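Citrinin polyketide synthase (Monascus purpureus, PDB 5MPT) builds the keto-aldehyde precursor of the mycotoxin citrinin from malonyl-CoA units, this chain being its C-methyltransferase domain. Local coordinates at residues Pro80-Ile92 against Lys148-Leu160. Sequence-based numbering, arbitrary orientation.
Sequences PYLPKHERFMNLI and KFADCITGKEDGL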
# COMPACT_ATOMS: atom_id res chain seq x y z
N PRO A 80 27.11 9.60 -4.05
CA PRO A 80 26.67 10.57 -3.05
C PRO A 80 25.16 10.58 -2.87
O PRO A 80 24.40 10.32 -3.81
CB PRO A 80 27.15 11.91 -3.62
CG PRO A 80 27.25 11.67 -5.11
CD PRO A 80 27.69 10.25 -5.24
N TYR A 81 24.74 10.93 -1.66
CA TYR A 81 23.31 11.04 -1.37
C TYR A 81 23.17 11.63 0.02
O TYR A 81 24.11 11.62 0.83
CB TYR A 81 22.59 9.68 -1.46
CG TYR A 81 23.20 8.58 -0.62
CD1 TYR A 81 22.88 8.45 0.72
CD2 TYR A 81 24.04 7.65 -1.18
CE1 TYR A 81 23.44 7.44 1.49
CE2 TYR A 81 24.60 6.64 -0.43
CZ TYR A 81 24.30 6.54 0.90
OH TYR A 81 24.88 5.52 1.62
N LEU A 82 21.98 12.17 0.26
CA LEU A 82 21.67 12.80 1.54
C LEU A 82 21.65 11.76 2.66
O LEU A 82 21.20 10.64 2.44
CB LEU A 82 20.31 13.48 1.49
CG LEU A 82 20.16 14.76 0.68
CD1 LEU A 82 18.69 15.09 0.51
CD2 LEU A 82 20.89 15.93 1.35
N PRO A 83 22.12 12.10 3.85
CA PRO A 83 22.10 11.12 4.95
C PRO A 83 20.75 10.48 5.19
O PRO A 83 20.72 9.31 5.58
CB PRO A 83 22.55 11.94 6.16
CG PRO A 83 22.89 13.32 5.62
CD PRO A 83 23.03 13.21 4.17
N LYS A 84 19.64 11.21 5.02
CA LYS A 84 18.33 10.62 5.32
C LYS A 84 18.00 9.46 4.40
O LYS A 84 17.02 8.75 4.66
CB LYS A 84 17.23 11.68 5.19
CG LYS A 84 16.97 12.20 3.78
CD LYS A 84 15.67 12.99 3.73
CE LYS A 84 15.60 13.91 2.52
NZ LYS A 84 14.23 14.47 2.33
N HIS A 85 18.78 9.26 3.34
CA HIS A 85 18.53 8.19 2.40
C HIS A 85 19.39 6.95 2.64
O HIS A 85 19.33 6.01 1.85
CB HIS A 85 18.72 8.68 0.96
CG HIS A 85 17.71 9.69 0.52
ND1 HIS A 85 16.35 9.54 0.75
CD2 HIS A 85 17.85 10.85 -0.16
CE1 HIS A 85 15.70 10.57 0.25
NE2 HIS A 85 16.59 11.39 -0.30
N GLU A 86 20.13 6.89 3.75
CA GLU A 86 21.01 5.75 4.01
C GLU A 86 20.28 4.42 3.92
O GLU A 86 20.75 3.51 3.23
CB GLU A 86 21.69 5.89 5.38
CG GLU A 86 22.67 4.76 5.71
CD GLU A 86 23.87 4.76 4.80
OE1 GLU A 86 24.09 5.77 4.10
OE2 GLU A 86 24.59 3.73 4.78
N ARG A 87 19.17 4.25 4.65
CA ARG A 87 18.48 2.96 4.63
C ARG A 87 17.96 2.63 3.24
O ARG A 87 18.08 1.49 2.76
CB ARG A 87 17.34 2.98 5.66
CG ARG A 87 17.86 3.03 7.11
CD ARG A 87 16.75 3.29 8.12
NE ARG A 87 16.27 4.66 7.98
CZ ARG A 87 15.27 5.18 8.68
NH1 ARG A 87 14.63 4.44 9.59
NH2 ARG A 87 14.92 6.44 8.48
N PHE A 88 17.34 3.62 2.58
CA PHE A 88 16.92 3.47 1.19
C PHE A 88 18.07 3.06 0.28
O PHE A 88 17.95 2.12 -0.53
CB PHE A 88 16.30 4.79 0.74
CG PHE A 88 15.79 4.80 -0.67
CD1 PHE A 88 15.00 3.78 -1.16
CD2 PHE A 88 16.08 5.87 -1.50
CE1 PHE A 88 14.51 3.84 -2.45
CE2 PHE A 88 15.60 5.93 -2.76
CZ PHE A 88 14.79 4.91 -3.24
N MET A 89 19.21 3.75 0.37
CA MET A 89 20.26 3.44 -0.58
C MET A 89 20.86 2.07 -0.32
O MET A 89 21.34 1.43 -1.26
CB MET A 89 21.34 4.52 -0.56
CG MET A 89 20.81 5.83 -1.16
SD MET A 89 20.30 5.68 -2.87
CE MET A 89 21.84 5.17 -3.65
N ASN A 90 20.83 1.58 0.91
CA ASN A 90 21.21 0.19 1.14
C ASN A 90 20.25 -0.77 0.44
O ASN A 90 20.66 -1.82 -0.08
CB ASN A 90 21.29 -0.09 2.64
CG ASN A 90 22.40 0.68 3.32
OD1 ASN A 90 23.45 0.96 2.73
ND2 ASN A 90 22.17 1.04 4.58
N LEU A 91 18.96 -0.43 0.40
CA LEU A 91 17.99 -1.22 -0.36
C LEU A 91 18.26 -1.11 -1.86
O LEU A 91 18.19 -2.11 -2.59
CB LEU A 91 16.58 -0.76 -0.04
CG LEU A 91 15.34 -1.51 -0.50
CD1 LEU A 91 14.22 -1.21 0.49
CD2 LEU A 91 14.94 -1.09 -1.90
N ILE A 92 18.62 0.09 -2.33
CA ILE A 92 18.94 0.32 -3.74
C ILE A 92 20.15 -0.52 -4.16
O ILE A 92 20.16 -1.14 -5.25
CB ILE A 92 19.18 1.82 -3.99
CG1 ILE A 92 17.86 2.59 -3.89
CG2 ILE A 92 19.85 2.04 -5.37
CD1 ILE A 92 16.82 2.17 -4.96
N LYS A 148 14.42 11.04 -12.44
CA LYS A 148 15.02 12.10 -11.66
C LYS A 148 15.69 11.55 -10.40
O LYS A 148 15.79 12.23 -9.38
CB LYS A 148 13.98 13.16 -11.27
CG LYS A 148 13.13 13.70 -12.41
CD LYS A 148 13.74 14.89 -13.12
CE LYS A 148 12.76 15.44 -14.17
NZ LYS A 148 12.40 14.43 -15.23
N PHE A 149 16.17 10.31 -10.47
CA PHE A 149 16.59 9.60 -9.27
C PHE A 149 17.85 10.20 -8.68
O PHE A 149 17.95 10.37 -7.46
CB PHE A 149 16.82 8.12 -9.58
CG PHE A 149 16.97 7.28 -8.35
CD1 PHE A 149 15.86 6.98 -7.59
CD2 PHE A 149 18.19 6.77 -7.98
CE1 PHE A 149 15.98 6.22 -6.45
CE2 PHE A 149 18.32 6.01 -6.83
CZ PHE A 149 17.19 5.71 -6.08
N ALA A 150 18.84 10.53 -9.51
CA ALA A 150 20.05 11.17 -8.99
C ALA A 150 19.71 12.51 -8.36
O ALA A 150 20.19 12.83 -7.26
CB ALA A 150 21.09 11.32 -10.12
N ASP A 151 18.86 13.30 -9.01
CA ASP A 151 18.47 14.57 -8.42
C ASP A 151 17.77 14.38 -7.07
O ASP A 151 17.99 15.17 -6.14
CB ASP A 151 17.58 15.36 -9.38
CG ASP A 151 18.37 16.02 -10.47
OD1 ASP A 151 19.61 15.88 -10.44
OD2 ASP A 151 17.76 16.68 -11.34
N CYS A 152 16.91 13.36 -6.94
CA CYS A 152 16.20 13.13 -5.68
C CYS A 152 17.15 12.70 -4.57
O CYS A 152 17.10 13.25 -3.47
CB CYS A 152 15.09 12.07 -5.85
SG CYS A 152 13.69 12.66 -6.75
N ILE A 153 18.01 11.72 -4.81
CA ILE A 153 18.79 11.22 -3.69
C ILE A 153 19.82 12.24 -3.23
O ILE A 153 20.26 12.15 -2.09
CB ILE A 153 19.46 9.88 -3.97
CG1 ILE A 153 20.45 9.94 -5.11
CG2 ILE A 153 18.36 8.78 -4.30
CD1 ILE A 153 21.16 8.60 -5.37
N THR A 154 20.21 13.20 -4.08
CA THR A 154 21.14 14.26 -3.65
C THR A 154 20.44 15.51 -3.13
O THR A 154 21.11 16.38 -2.57
CB THR A 154 22.07 14.65 -4.80
OG1 THR A 154 21.33 15.15 -5.92
CG2 THR A 154 22.87 13.47 -5.20
N GLY A 155 19.12 15.60 -3.24
CA GLY A 155 18.38 16.73 -2.73
C GLY A 155 18.06 17.81 -3.74
O GLY A 155 17.40 18.79 -3.38
N LYS A 156 18.55 17.70 -4.97
CA LYS A 156 18.21 18.72 -5.96
C LYS A 156 16.73 18.70 -6.29
O LYS A 156 16.16 19.75 -6.62
CB LYS A 156 19.04 18.52 -7.23
CG LYS A 156 18.80 19.58 -8.28
CD LYS A 156 19.68 19.35 -9.49
CE LYS A 156 19.37 20.35 -10.58
NZ LYS A 156 20.22 20.09 -11.76
N GLU A 157 16.10 17.53 -6.26
CA GLU A 157 14.65 17.39 -6.35
C GLU A 157 14.18 16.62 -5.13
O GLU A 157 14.98 15.98 -4.43
CB GLU A 157 14.21 16.65 -7.62
CG GLU A 157 14.61 17.31 -8.93
CD GLU A 157 13.62 18.34 -9.40
OE1 GLU A 157 12.72 18.71 -8.61
OE2 GLU A 157 13.74 18.78 -10.56
N ASP A 158 12.88 16.68 -4.87
CA ASP A 158 12.27 15.95 -3.77
C ASP A 158 11.19 15.01 -4.32
O ASP A 158 10.33 15.42 -5.10
CB ASP A 158 11.68 16.91 -2.75
CG ASP A 158 11.02 16.19 -1.61
OD1 ASP A 158 11.74 15.72 -0.71
OD2 ASP A 158 9.79 16.04 -1.65
N GLY A 159 11.26 13.74 -3.91
CA GLY A 159 10.31 12.75 -4.41
C GLY A 159 8.87 13.13 -4.15
O GLY A 159 8.02 13.02 -5.03
N LEU A 160 8.57 13.61 -2.94
CA LEU A 160 7.20 13.97 -2.61
C LEU A 160 6.70 15.09 -3.51
O LEU A 160 5.57 15.04 -4.01
CB LEU A 160 7.11 14.39 -1.14
CG LEU A 160 5.68 14.56 -0.62
CD1 LEU A 160 4.99 13.24 -0.64
CD2 LEU A 160 5.74 15.13 0.79
O HOH W 1 14.38 15.88 -0.31
O HOH W 2 15.34 13.63 -1.50
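The C-terminal end of helix 149-154, closed by a Schellman motif at Gly-155, meets the turn that leads into helix 86-98. Leu-82 N gives a nearly straight hydrogen bond of 2.9 Å to Ile-153 O, with an N-H...O angle of 167°. The same carbonyl oxygen lies at the edge of the His-85 ring, 3.4 Å from CD2, and Tyr-81 CA approaches it in a CA-H...O contact. Leu-82 rests its CD1 branch on Gly-155 CA at 3.6 Å.

Beyond this bond the contact is apolar. Ile-153 sends CG1 between its own backbone N and carbonyl carbon (chi1 61°), which brings CD1 to the bent end of Met-89, 3.9 Å from CE. Its other branch, CG2, lies over one face of the Phe-149 ring, toward the rim. Phe-88 and Phe-149 come from opposite directions and meet rim to rim, their planes at 64°. Phe-88 CZ is 3.7 Å from Phe-149 CE1, in the plane of the Phe-149 ring. Ile-92 CD1 touches Phe-149 CZ at 3.7 Å. Phe-325 stacks on Phe-149, and Ala-59 of helix 40-62 packs against it.

Two waters join the polar side. One bridges His-85 NE2 and Cys-152 O, which it reaches at 2.7 Å as donor. The other accepts from Lys-84 NZ and donates to Asp-158 OD1, linking opposite charges too far apart for a salt bridge. Asp-158 OD2 caps Gln-161 N at the start of the next helix.

The site lies away from the methyltransferase active site. Helix segments 86-92 and 149-154 run roughly antiparallel, bridged by aliphatic and aromatic side chains, their axes 12.1 Å apart at closest approach. They join the helix-turn-helix family region to a later helix of the CMeT domain.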